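Local coordinates for protein inositol dehydrogenase (Lactobacillus casei, PDB 4MKX) that probably oxidises scyllo-inositol with NAD as cofactor, as an inositol dehydrogenase of the Gfo/Idh/MocA oxidoreductase family built on a Rossmann fold, at residues A[132-137]-A[321-326]; A[96-101]-A[121-126]; A[100-105]-A[128-133]; A[17-22]-A[44-49]. One frame throughout, in Å; residues are numbered along the deposited sequence.

Interaction 1: A[132-137]-A[321-326]; sequences NLKFQL and NQDVGI
Lys134 reaches across to Asn321 and Asp323, joining the entry to strand 135-137, an outermost strand of the parallel Rossmann sheet, to the loop between helices 304-319 and 328-347. The lysine chain is bent at chi2 (-54°), which turns CD toward the loop, and it then runs out straight. Its NZ donates to Asn321 OD1 at 3.1 Å, lying in the plane of the amide carbonyl, and forms a longer salt bridge with Asp323 OD1 at 3.6 Å. The Asn321 and Asp323 side chains both cross the lysine at about a right angle. Behind the ammonium group, CE packs on the backbone oxygen of Gln322, 3.5 Å away. The ammonium group thus meets a neutral oxygen and a carboxylate just past the end of helix 304-319, where Asn321 is the first residue to leave helical geometry.

At Phe135 the backbone does the bridging, through water. Its N donates to a water that in turn donates to Asp323 OD1, and its O accepts from a second water that takes the N-H of Ile326. Gln136, with CG anti to the backbone N (chi1 -173°) and the chain extended, crosses Val324 obliquely and lays OE1 3.5 Å from Val324 CG2; its NE2 makes a weak hydrogen bond to Glu310 O in helix 304-319. Leu137 ends the run with an apolar touch. Ile326 also packs on Phe139 and Phe143, while its CG2 branch sits 3.9 Å from Leu137 CB and 3.8 Å from Leu137 O.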
loop_
_atom_site.group_PDB
_atom_site.type_symbol
_atom_site.label_atom_id
_atom_site.label_comp_id
_atom_site.label_asym_id
_atom_site.label_seq_id
_atom_site.Cartn_x
_atom_site.Cartn_y
_atom_site.Cartn_z
ATOM N N ASN A 132 22.982 -34.448 25.232
ATOM C CA ASN A 132 21.702 -35.148 25.237
ATOM C C ASN A 132 20.536 -34.268 25.698
ATOM O O ASN A 132 19.380 -34.700 25.693
ATOM C CB ASN A 132 21.784 -36.419 26.095
ATOM C CG ASN A 132 22.005 -36.125 27.575
ATOM O OD1 ASN A 132 22.763 -35.226 27.944
ATOM N ND2 ASN A 132 21.345 -36.896 28.429
ATOM N N LEU A 133 20.840 -33.040 26.111
ATOM C CA LEU A 133 19.803 -32.110 26.534
ATOM C C LEU A 133 19.639 -31.022 25.483
ATOM O O LEU A 133 20.615 -30.589 24.872
ATOM C CB LEU A 133 20.144 -31.490 27.885
ATOM C CG LEU A 133 20.282 -32.500 29.027
ATOM C CD1 LEU A 133 20.836 -31.837 30.277
ATOM C CD2 LEU A 133 18.932 -33.135 29.317
ATOM N N LYS A 134 18.398 -30.608 25.267
ATOM C CA LYS A 134 18.101 -29.545 24.322
ATOM C C LYS A 134 18.487 -28.196 24.903
ATOM O O LYS A 134 18.240 -27.929 26.081
ATOM C CB LYS A 134 16.605 -29.554 23.996
ATOM C CG LYS A 134 16.122 -30.843 23.354
ATOM C CD LYS A 134 16.950 -31.181 22.128
ATOM C CE LYS A 134 16.620 -32.568 21.609
ATOM N NZ LYS A 134 17.675 -33.080 20.689
ATOM N N PHE A 135 19.074 -27.331 24.076
ATOM C CA PHE A 135 19.313 -25.952 24.485
ATOM C C PHE A 135 18.839 -25.043 23.361
ATOM O O PHE A 135 19.217 -25.240 22.209
ATOM C CB PHE A 135 20.799 -25.690 24.767
ATOM C CG PHE A 135 21.116 -24.243 24.971
ATOM C CD1 PHE A 135 20.827 -23.619 26.175
ATOM C CD2 PHE A 135 21.676 -23.498 23.944
ATOM C CE1 PHE A 135 21.091 -22.266 26.355
ATOM C CE2 PHE A 135 21.943 -22.153 24.110
ATOM C CZ PHE A 135 21.661 -21.536 25.320
ATOM N N GLN A 136 18.002 -24.063 23.700
ATOM C CA GLN A 136 17.414 -23.187 22.692
ATOM C C GLN A 136 17.418 -21.744 23.166
ATOM O O GLN A 136 17.004 -21.447 24.292
ATOM C CB GLN A 136 15.982 -23.648 22.376
ATOM C CG GLN A 136 15.323 -22.913 21.210
ATOM C CD GLN A 136 13.997 -23.528 20.818
ATOM O OE1 GLN A 136 13.801 -24.739 20.933
ATOM N NE2 GLN A 136 13.068 -22.694 20.365
ATOM N N LEU A 137 17.877 -20.839 22.294
ATOM C CA LEU A 137 17.852 -19.407 22.579
ATOM C C LEU A 137 16.638 -18.742 21.944
ATOM O O LEU A 137 16.253 -19.106 20.837
ATOM C CB LEU A 137 19.117 -18.747 22.039
ATOM C CG LEU A 137 20.309 -18.979 22.948
ATOM C CD1 LEU A 137 21.604 -18.718 22.187
ATOM C CD2 LEU A 137 20.187 -18.062 24.148
ATOM N N ASN A 321 13.087 -35.625 20.050
ATOM C CA ASN A 321 14.548 -35.666 20.093
ATOM C C ASN A 321 15.203 -35.104 18.834
ATOM O O ASN A 321 16.087 -35.732 18.251
ATOM C CB ASN A 321 15.038 -37.094 20.368
ATOM C CG ASN A 321 16.482 -37.141 20.837
ATOM O OD1 ASN A 321 17.134 -36.108 20.998
ATOM N ND2 ASN A 321 16.987 -38.349 21.070
ATOM N N GLN A 322 14.755 -33.925 18.411
ATOM C CA GLN A 322 15.367 -33.236 17.280
ATOM C C GLN A 322 15.935 -31.883 17.701
ATOM O O GLN A 322 15.391 -31.224 18.584
ATOM C CB GLN A 322 14.363 -33.077 16.129
ATOM C CG GLN A 322 14.754 -32.055 15.043
ATOM C CD GLN A 322 16.071 -32.363 14.314
ATOM O OE1 GLN A 322 16.738 -33.371 14.570
ATOM N NE2 GLN A 322 16.444 -31.480 13.395
ATOM N N ASP A 323 17.043 -31.484 17.084
ATOM C CA ASP A 323 17.627 -30.177 17.357
ATOM C C ASP A 323 16.993 -29.088 16.494
ATOM O O ASP A 323 16.747 -29.283 15.304
ATOM C CB ASP A 323 19.150 -30.209 17.184
ATOM C CG ASP A 323 19.841 -31.028 18.264
ATOM O OD1 ASP A 323 19.860 -30.577 19.432
ATOM O OD2 ASP A 323 20.369 -32.118 17.947
ATOM N N VAL A 324 16.725 -27.946 17.118
ATOM C CA VAL A 324 16.036 -26.834 16.470
ATOM C C VAL A 324 17.000 -25.997 15.624
ATOM O O VAL A 324 16.605 -25.381 14.628
ATOM C CB VAL A 324 15.287 -25.982 17.531
ATOM C CG1 VAL A 324 14.936 -24.605 17.010
ATOM C CG2 VAL A 324 14.031 -26.716 18.004
ATOM N N GLY A 325 18.270 -25.988 16.007
ATOM C CA GLY A 325 19.284 -25.352 15.182
ATOM C C GLY A 325 19.676 -23.947 15.601
ATOM O O GLY A 325 20.338 -23.231 14.848
ATOM N N ILE A 326 19.261 -23.547 16.797
ATOM C CA ILE A 326 19.694 -22.280 17.368
ATOM C C ILE A 326 20.656 -22.584 18.511
ATOM O O ILE A 326 20.251 -23.098 19.560
ATOM C CB ILE A 326 18.503 -21.453 17.880
ATOM C CG1 ILE A 326 17.482 -21.245 16.761
ATOM C CG2 ILE A 326 18.978 -20.112 18.417
ATOM C CD1 ILE A 326 16.192 -20.594 17.220
HETATM O O HOH W 1 18.002 -24.898 19.399
HETATM O O HOH W 2 19.913 -28.618 21.417
#

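Interaction 2: A[96-101]-A[121-126]; sequences QIESAL and EHTQQV
Glu98 OE2 takes two hydrogen bonds from the neighbouring helix, one from Thr123 OG1 at 2.8 Å and one from His122 ND1, also at 2.8 Å. The glutamate chain is extended beyond CG (chi2 -179°), carrying its carboxylate across to helix 117-128. Thr123 meets OE2 on its anti side, whereas the histidine nitrogen comes from above the carboxylate plane; the oxygen itself lies in the plane of the imidazole. Ring and carboxylate planes are 36° apart. This His-carboxylate pair belongs to the more exposed side of the contact, and the nearby charge would be expected to raise the affinity of His122 for a second proton.

Helices 93-102 and 117-128 belong to the Rossmann domain and run nearly parallel here, with a 15° crossing angle and axes 9.8 Å apart at closest approach. Toward the sheet the contact turns apolar and buried. Ile97 CG2 meets Thr123 CG2 at 3.8 Å, the two side chains crossing at about a right angle, and Ile97 also packs on Val107 and Ser109 of strand 106-109. Val126 rests its CG2 methyl on Glu98 CG at 3.8 Å, on the aliphatic part of the glutamate, but its CG1 only approaches Leu101 CD1 at 4.5 Å.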
loop_
_atom_site.group_PDB
_atom_site.type_symbol
_atom_site.label_atom_id
_atom_site.label_comp_id
_atom_site.label_asym_id
_atom_site.label_seq_id
_atom_site.Cartn_x
_atom_site.Cartn_y
_atom_site.Cartn_z
ATOM N N GLN A 96 22.196 -19.677 35.422
ATOM C CA GLN A 96 20.968 -20.472 35.467
ATOM C C GLN A 96 20.948 -21.559 34.389
ATOM O O GLN A 96 20.484 -22.680 34.639
ATOM C CB GLN A 96 19.731 -19.568 35.425
ATOM C CG GLN A 96 19.582 -18.705 36.684
ATOM C CD GLN A 96 18.492 -17.667 36.586
ATOM O OE1 GLN A 96 17.946 -17.422 35.509
ATOM N NE2 GLN A 96 18.170 -17.039 37.711
ATOM N N ILE A 97 21.458 -21.238 33.204
ATOM C CA ILE A 97 21.661 -22.236 32.155
ATOM C C ILE A 97 22.544 -23.399 32.661
ATOM O O ILE A 97 22.188 -24.565 32.512
ATOM C CB ILE A 97 22.293 -21.613 30.895
ATOM C CG1 ILE A 97 21.276 -20.753 30.147
ATOM C CG2 ILE A 97 22.781 -22.689 29.949
ATOM C CD1 ILE A 97 21.951 -19.859 29.101
ATOM N N GLU A 98 23.698 -23.076 33.240
ATOM C CA GLU A 98 24.612 -24.102 33.739
ATOM C C GLU A 98 23.979 -24.977 34.813
ATOM O O GLU A 98 24.090 -26.203 34.772
ATOM C CB GLU A 98 25.909 -23.466 34.255
ATOM C CG GLU A 98 26.793 -22.920 33.139
ATOM C CD GLU A 98 28.077 -22.308 33.652
ATOM O OE1 GLU A 98 28.440 -22.563 34.820
ATOM O OE2 GLU A 98 28.724 -21.574 32.885
ATOM N N SER A 99 23.321 -24.342 35.776
ATOM C CA SER A 99 22.673 -25.073 36.854
ATOM C C SER A 99 21.582 -26.003 36.345
ATOM O O SER A 99 21.466 -27.147 36.796
ATOM C CB SER A 99 22.075 -24.100 37.856
ATOM O OG SER A 99 21.175 -24.774 38.712
ATOM N N ALA A 100 20.773 -25.517 35.407
ATOM C CA ALA A 100 19.691 -26.339 34.886
ATOM C C ALA A 100 20.229 -27.557 34.148
ATOM O O ALA A 100 19.713 -28.662 34.306
ATOM C CB ALA A 100 18.791 -25.521 33.967
ATOM N N LEU A 101 21.279 -27.360 33.356
ATOM C CA LEU A 101 21.860 -28.451 32.589
ATOM C C LEU A 101 22.509 -29.470 33.523
ATOM O O LEU A 101 22.392 -30.679 33.309
ATOM C CB LEU A 101 22.882 -27.930 31.575
ATOM C CG LEU A 101 22.287 -27.183 30.386
ATOM C CD1 LEU A 101 23.414 -26.678 29.477
ATOM C CD2 LEU A 101 21.349 -28.078 29.606
ATOM N N GLU A 121 31.909 -18.491 26.987
ATOM C CA GLU A 121 32.652 -19.662 26.535
ATOM C C GLU A 121 32.666 -20.771 27.595
ATOM O O GLU A 121 32.659 -21.954 27.256
ATOM C CB GLU A 121 34.070 -19.271 26.096
ATOM C CG GLU A 121 34.050 -18.257 24.953
ATOM C CD GLU A 121 35.362 -18.168 24.197
ATOM O OE1 GLU A 121 36.326 -18.861 24.585
ATOM O OE2 GLU A 121 35.422 -17.407 23.209
ATOM N N HIS A 122 32.641 -20.384 28.866
ATOM C CA HIS A 122 32.552 -21.357 29.957
ATOM C C HIS A 122 31.227 -22.103 29.851
ATOM O O HIS A 122 31.167 -23.322 30.006
ATOM C CB HIS A 122 32.647 -20.653 31.309
ATOM C CG HIS A 122 32.615 -21.583 32.485
ATOM N ND1 HIS A 122 31.442 -21.990 33.086
ATOM C CD2 HIS A 122 33.618 -22.167 33.187
ATOM C CE1 HIS A 122 31.723 -22.792 34.098
ATOM N NE2 HIS A 122 33.036 -22.915 34.181
ATOM N N THR A 123 30.163 -21.367 29.554
ATOM C CA THR A 123 28.847 -21.983 29.394
ATOM C C THR A 123 28.764 -22.868 28.152
ATOM O O THR A 123 28.135 -23.923 28.183
ATOM C CB THR A 123 27.741 -20.917 29.386
ATOM O OG1 THR A 123 27.756 -20.233 30.644
ATOM C CG2 THR A 123 26.362 -21.556 29.174
ATOM N N GLN A 124 29.386 -22.439 27.056
ATOM C CA GLN A 124 29.469 -23.277 25.871
ATOM C C GLN A 124 30.057 -24.645 26.194
ATOM O O GLN A 124 29.605 -25.654 25.661
ATOM C CB GLN A 124 30.304 -22.606 24.793
ATOM C CG GLN A 124 29.564 -21.508 24.061
ATOM C CD GLN A 124 30.420 -20.873 22.997
ATOM O OE1 GLN A 124 31.322 -20.098 23.304
ATOM N NE2 GLN A 124 30.152 -21.208 21.739
ATOM N N GLN A 125 31.074 -24.667 27.049
ATOM C CA GLN A 125 31.675 -25.933 27.467
ATOM C C GLN A 125 30.672 -26.803 28.233
ATOM O O GLN A 125 30.539 -27.994 27.952
ATOM C CB GLN A 125 32.929 -25.670 28.301
ATOM C CG GLN A 125 33.507 -26.909 28.972
ATOM C CD GLN A 125 34.090 -27.909 27.987
ATOM O OE1 GLN A 125 34.213 -27.637 26.796
ATOM N NE2 GLN A 125 34.476 -29.072 28.493
ATOM N N VAL A 126 29.962 -26.202 29.187
ATOM C CA VAL A 126 28.948 -26.926 29.958
ATOM C C VAL A 126 27.874 -27.486 29.024
ATOM O O VAL A 126 27.471 -28.640 29.140
ATOM C CB VAL A 126 28.308 -26.043 31.053
ATOM C CG1 VAL A 126 27.230 -26.816 31.797
ATOM C CG2 VAL A 126 29.354 -25.566 32.041
#

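Interaction 3: A[100-105]-A[128-133]; sequences ALNAGK and AQHANL
His130 lays one ring face over the C-terminal end of helix 93-102, covering the CB and carbonyl group of Leu101. The CB methylene makes a CH-pi contact, 4.2 Å from the ring centroid and 18° off its normal. Beside it the Leu101 carbonyl comes against the same ring, its O 3.2 Å from His130 NE2; the angle is too poor for a hydrogen bond, and this oxygen instead accepts from Gly104 N. At the ring edge, near its plane, Asn102 OD1 stands 3.2 Å from His130 CE1, with the amide turned 63° from the imidazole. His130 ND1 is held by a hydrogen bond to Val126 O, which helps to fix the rotation of the ring.

Gly104, with positive phi, is the C-prime residue of a Schellman motif that closes the helix, made by Lys105 N to Ala100 O and Gly104 N to Leu101 O. Leu133 packs against this turn. Its CD1 touches Leu101 O at 3.6 Å, Leu101 CD2 at 3.9 Å and Gly104 CA at 3.9 Å. The two leucine side chains slide past each other in opposite directions. A type I turn from His130 to Leu133 presents both residues to the helix end.

The contact thus joins the C-terminal end of helix 93-102 to the loop after helix 117-128, close to the surface of the Rossmann domain. Leu101 reaches Val107 of strand 106-109 and Ile127 of helix 117-128, Leu133 lies on His106, and Lys105 extends to Ile81 O, which accepts from its NZ.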
loop_
_atom_site.group_PDB
_atom_site.type_symbol
_atom_site.label_atom_id
_atom_site.label_comp_id
_atom_site.label_asym_id
_atom_site.label_seq_id
_atom_site.Cartn_x
_atom_site.Cartn_y
_atom_site.Cartn_z
ATOM N N ALA A 100 20.773 -25.517 35.407
ATOM C CA ALA A 100 19.691 -26.339 34.886
ATOM C C ALA A 100 20.229 -27.557 34.148
ATOM O O ALA A 100 19.713 -28.662 34.306
ATOM C CB ALA A 100 18.791 -25.521 33.967
ATOM N N LEU A 101 21.279 -27.360 33.356
ATOM C CA LEU A 101 21.860 -28.451 32.589
ATOM C C LEU A 101 22.509 -29.470 33.523
ATOM O O LEU A 101 22.392 -30.679 33.309
ATOM C CB LEU A 101 22.882 -27.930 31.575
ATOM C CG LEU A 101 22.287 -27.183 30.386
ATOM C CD1 LEU A 101 23.414 -26.678 29.477
ATOM C CD2 LEU A 101 21.349 -28.078 29.606
ATOM N N ASN A 102 23.177 -28.975 34.557
ATOM C CA ASN A 102 23.826 -29.855 35.532
ATOM C C ASN A 102 22.820 -30.707 36.309
ATOM O O ASN A 102 23.145 -31.800 36.776
ATOM C CB ASN A 102 24.715 -29.040 36.479
ATOM C CG ASN A 102 26.025 -28.604 35.825
ATOM O OD1 ASN A 102 26.602 -29.336 35.016
ATOM N ND2 ASN A 102 26.499 -27.409 36.175
ATOM N N ALA A 103 21.594 -30.210 36.440
ATOM C CA ALA A 103 20.542 -30.952 37.116
ATOM C C ALA A 103 19.699 -31.750 36.132
ATOM O O ALA A 103 18.639 -32.269 36.489
ATOM C CB ALA A 103 19.684 -30.031 37.920
ATOM N N GLY A 104 20.181 -31.856 34.899
ATOM C CA GLY A 104 19.549 -32.690 33.894
ATOM C C GLY A 104 18.260 -32.135 33.304
ATOM O O GLY A 104 17.369 -32.899 32.934
ATOM N N LYS A 105 18.155 -30.815 33.200
ATOM C CA LYS A 105 16.949 -30.210 32.623
ATOM C C LYS A 105 17.236 -29.606 31.254
ATOM O O LYS A 105 18.299 -29.011 31.036
ATOM C CB LYS A 105 16.393 -29.124 33.544
ATOM C CG LYS A 105 16.273 -29.537 35.005
ATOM C CD LYS A 105 15.434 -30.797 35.173
ATOM C CE LYS A 105 15.302 -31.173 36.646
ATOM N NZ LYS A 105 14.621 -32.490 36.841
ATOM N N ALA A 128 28.224 -28.280 25.881
ATOM C CA ALA A 128 28.808 -29.368 25.102
ATOM C C ALA A 128 28.891 -30.666 25.912
ATOM O O ALA A 128 28.885 -31.763 25.348
ATOM C CB ALA A 128 30.188 -28.971 24.600
ATOM N N GLN A 129 28.978 -30.537 27.231
ATOM C CA GLN A 129 29.062 -31.711 28.102
ATOM C C GLN A 129 27.693 -32.319 28.390
ATOM O O GLN A 129 27.592 -33.331 29.084
ATOM C CB GLN A 129 29.772 -31.363 29.408
ATOM C CG GLN A 129 31.251 -31.057 29.237
ATOM C CD GLN A 129 31.910 -30.597 30.516
ATOM O OE1 GLN A 129 31.347 -29.802 31.268
ATOM N NE2 GLN A 129 33.115 -31.090 30.770
ATOM N N HIS A 130 26.649 -31.698 27.852
ATOM C CA HIS A 130 25.288 -32.190 28.020
ATOM C C HIS A 130 24.587 -32.255 26.671
ATOM O O HIS A 130 23.501 -31.699 26.493
ATOM C CB HIS A 130 24.505 -31.285 28.976
ATOM C CG HIS A 130 24.962 -31.361 30.398
ATOM N ND1 HIS A 130 25.913 -30.511 30.923
ATOM C CD2 HIS A 130 24.588 -32.177 31.414
ATOM C CE1 HIS A 130 26.112 -30.805 32.194
ATOM N NE2 HIS A 130 25.318 -31.810 32.519
ATOM N N ALA A 131 25.205 -32.950 25.722
ATOM C CA ALA A 131 24.711 -32.985 24.350
ATOM C C ALA A 131 23.352 -33.675 24.218
ATOM O O ALA A 131 22.652 -33.502 23.213
ATOM C CB ALA A 131 25.739 -33.644 23.439
ATOM N N ASN A 132 22.982 -34.448 25.232
ATOM C CA ASN A 132 21.702 -35.148 25.237
ATOM C C ASN A 132 20.536 -34.268 25.698
ATOM O O ASN A 132 19.380 -34.700 25.693
ATOM C CB ASN A 132 21.784 -36.419 26.095
ATOM C CG ASN A 132 22.005 -36.125 27.575
ATOM O OD1 ASN A 132 22.763 -35.226 27.944
ATOM N ND2 ASN A 132 21.345 -36.896 28.429
ATOM N N LEU A 133 20.840 -33.040 26.111
ATOM C CA LEU A 133 19.803 -32.110 26.534
ATOM C C LEU A 133 19.639 -31.022 25.483
ATOM O O LEU A 133 20.615 -30.589 24.872
ATOM C CB LEU A 133 20.144 -31.490 27.885
ATOM C CG LEU A 133 20.282 -32.500 29.027
ATOM C CD1 LEU A 133 20.836 -31.837 30.277
ATOM C CD2 LEU A 133 18.932 -33.135 29.317
#

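Interaction 4: A[17-22]-A[44-49]; sequences TIKIGI and KLQAAT
Lys44 pairs with Ile18 and Ile20 through its backbone; it and Ile22, toward the far end of the parallel pair, lose the most surface, followed by Ile20. Lys44 N donates to Ile18 O at 3.0 Å and its O accepts from Ile20 N at 2.9 Å. Its CB meets Thr17 CG2 at 3.9 Å.

Ile20 O takes two donors, Gln46 N at 2.9 Å and, weakly, Ala47 N. This is a beta bulge: the pairing shifts by one residue between Ile20 and Gly21. Strands 18-23 and 43-49 are the outer members of a beta-alpha-beta unit whose helix is 27-38, the opening unit of the Rossmann fold. The glycine-rich sequence after strand 18-23 fits the nucleotide-binding loop of this fold.

Beyond the bulge, Ile22 N bonds to Ala47 O, and Ile22 O accepts from Thr49 N at 2.7 Å. Ile22 CG1 is anti to the backbone N (chi1 -170°), which leaves CG2 between N and the carbonyl carbon. That branch reaches Ala48 CB at 4.0 Å and Leu45 CD1 at 4.1 Å. On this face Ile20, Ile22 and Leu45 all pack against helix 27-38.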
loop_
_atom_site.group_PDB
_atom_site.type_symbol
_atom_site.label_atom_id
_atom_site.label_comp_id
_atom_site.label_asym_id
_atom_site.label_seq_id
_atom_site.Cartn_x
_atom_site.Cartn_y
_atom_site.Cartn_z
ATOM N N THR A 17 3.710 -35.489 28.587
ATOM C CA THR A 17 3.599 -34.072 28.883
ATOM C C THR A 17 4.904 -33.566 29.484
ATOM O O THR A 17 5.381 -34.099 30.484
ATOM C CB THR A 17 2.464 -33.821 29.883
ATOM O OG1 THR A 17 1.231 -34.314 29.342
ATOM C CG2 THR A 17 2.325 -32.341 30.171
ATOM N N ILE A 18 5.477 -32.535 28.872
ATOM C CA ILE A 18 6.710 -31.926 29.371
ATOM C C ILE A 18 6.356 -30.946 30.478
ATOM O O ILE A 18 5.618 -29.993 30.244
ATOM C CB ILE A 18 7.442 -31.161 28.254
ATOM C CG1 ILE A 18 7.722 -32.079 27.064
ATOM C CG2 ILE A 18 8.737 -30.536 28.779
ATOM C CD1 ILE A 18 8.606 -33.259 27.400
ATOM N N LYS A 19 6.868 -31.170 31.687
ATOM C CA LYS A 19 6.602 -30.242 32.785
ATOM C C LYS A 19 7.702 -29.190 32.805
ATOM O O LYS A 19 8.881 -29.525 32.782
ATOM C CB LYS A 19 6.549 -30.984 34.118
ATOM C CG LYS A 19 5.356 -31.910 34.234
ATOM C CD LYS A 19 5.499 -32.859 35.421
ATOM C CE LYS A 19 4.352 -33.856 35.453
ATOM N NZ LYS A 19 4.812 -35.207 35.886
ATOM N N ILE A 20 7.308 -27.923 32.848
ATOM C CA ILE A 20 8.260 -26.832 32.680
ATOM C C ILE A 20 8.295 -25.950 33.911
ATOM O O ILE A 20 7.259 -25.656 34.501
ATOM C CB ILE A 20 7.870 -25.981 31.447
ATOM C CG1 ILE A 20 7.922 -26.868 30.199
ATOM C CG2 ILE A 20 8.790 -24.764 31.299
ATOM C CD1 ILE A 20 7.525 -26.170 28.932
ATOM N N GLY A 21 9.488 -25.528 34.311
ATOM C CA GLY A 21 9.593 -24.508 35.338
ATOM C C GLY A 21 10.108 -23.228 34.717
ATOM O O GLY A 21 10.930 -23.273 33.810
ATOM N N ILE A 22 9.621 -22.093 35.204
ATOM C CA ILE A 22 10.012 -20.812 34.652
ATOM C C ILE A 22 10.642 -19.939 35.731
ATOM O O ILE A 22 10.255 -19.995 36.900
ATOM C CB ILE A 22 8.811 -20.088 33.975
ATOM C CG1 ILE A 22 9.292 -18.868 33.185
ATOM C CG2 ILE A 22 7.747 -19.680 34.998
ATOM C CD1 ILE A 22 8.240 -18.321 32.209
ATOM N N LYS A 44 3.052 -28.535 30.446
ATOM C CA LYS A 44 2.402 -28.088 31.657
ATOM C C LYS A 44 3.337 -27.117 32.353
ATOM O O LYS A 44 4.528 -27.399 32.481
ATOM C CB LYS A 44 2.156 -29.298 32.556
ATOM C CG LYS A 44 1.598 -28.976 33.920
ATOM C CD LYS A 44 1.365 -30.265 34.695
ATOM C CE LYS A 44 0.924 -29.990 36.125
ATOM N NZ LYS A 44 -0.258 -29.091 36.178
ATOM N N LEU A 45 2.818 -25.976 32.795
ATOM C CA LEU A 45 3.626 -25.084 33.623
ATOM C C LEU A 45 3.526 -25.572 35.060
ATOM O O LEU A 45 2.506 -25.382 35.724
ATOM C CB LEU A 45 3.168 -23.629 33.505
ATOM C CG LEU A 45 4.142 -22.618 34.121
ATOM C CD1 LEU A 45 5.440 -22.599 33.349
ATOM C CD2 LEU A 45 3.531 -21.237 34.165
ATOM N N GLN A 46 4.594 -26.208 35.523
ATOM C CA GLN A 46 4.596 -26.928 36.791
ATOM C C GLN A 46 5.137 -26.076 37.932
ATOM O O GLN A 46 4.629 -26.120 39.057
ATOM C CB GLN A 46 5.444 -28.189 36.646
ATOM C CG GLN A 46 5.708 -28.910 37.959
ATOM C CD GLN A 46 4.497 -29.665 38.472
ATOM O OE1 GLN A 46 3.486 -29.790 37.781
ATOM N NE2 GLN A 46 4.601 -30.183 39.689
ATOM N N ALA A 47 6.170 -25.292 37.639
ATOM C CA ALA A 47 6.860 -24.552 38.685
ATOM C C ALA A 47 7.248 -23.157 38.216
ATOM O O ALA A 47 7.425 -22.923 37.017
ATOM C CB ALA A 47 8.094 -25.311 39.132
ATOM N N ALA A 48 7.367 -22.233 39.166
ATOM C CA ALA A 48 7.823 -20.876 38.882
ATOM C C ALA A 48 8.791 -20.434 39.974
ATOM O O ALA A 48 8.616 -20.794 41.145
ATOM C CB ALA A 48 6.647 -19.917 38.797
ATOM N N THR A 49 9.813 -19.673 39.586
ATOM C CA THR A 49 10.754 -19.076 40.539
ATOM C C THR A 49 10.710 -17.565 40.407
ATOM O O THR A 49 10.785 -17.035 39.300
ATOM C CB THR A 49 12.198 -19.520 40.267
ATOM O OG1 THR A 49 12.325 -20.922 40.516
ATOM C CG2 THR A 49 13.188 -18.764 41.162
#

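How the interactions relate
Interaction 4 is the buried sheet core, built largely from backbone hydrogen bonds and apolar branches, and stands apart, touching none of the others. Interactions 2 and 3 both use helix 93-102 and share Ala100 and Leu101; the first is largely buried helix packing with a polar edge, the second a surface contact where a helix end meets a turn. Interaction 1, partly buried, shares Asn132 and Leu133 with interaction 3 and touches interaction 2 through Phe135 CE1 and Ile97 CD1, 3.8 Å apart. It reaches the same sheet as interaction 4, but by side-chain charge and waters; their centres are about 18 Å apart.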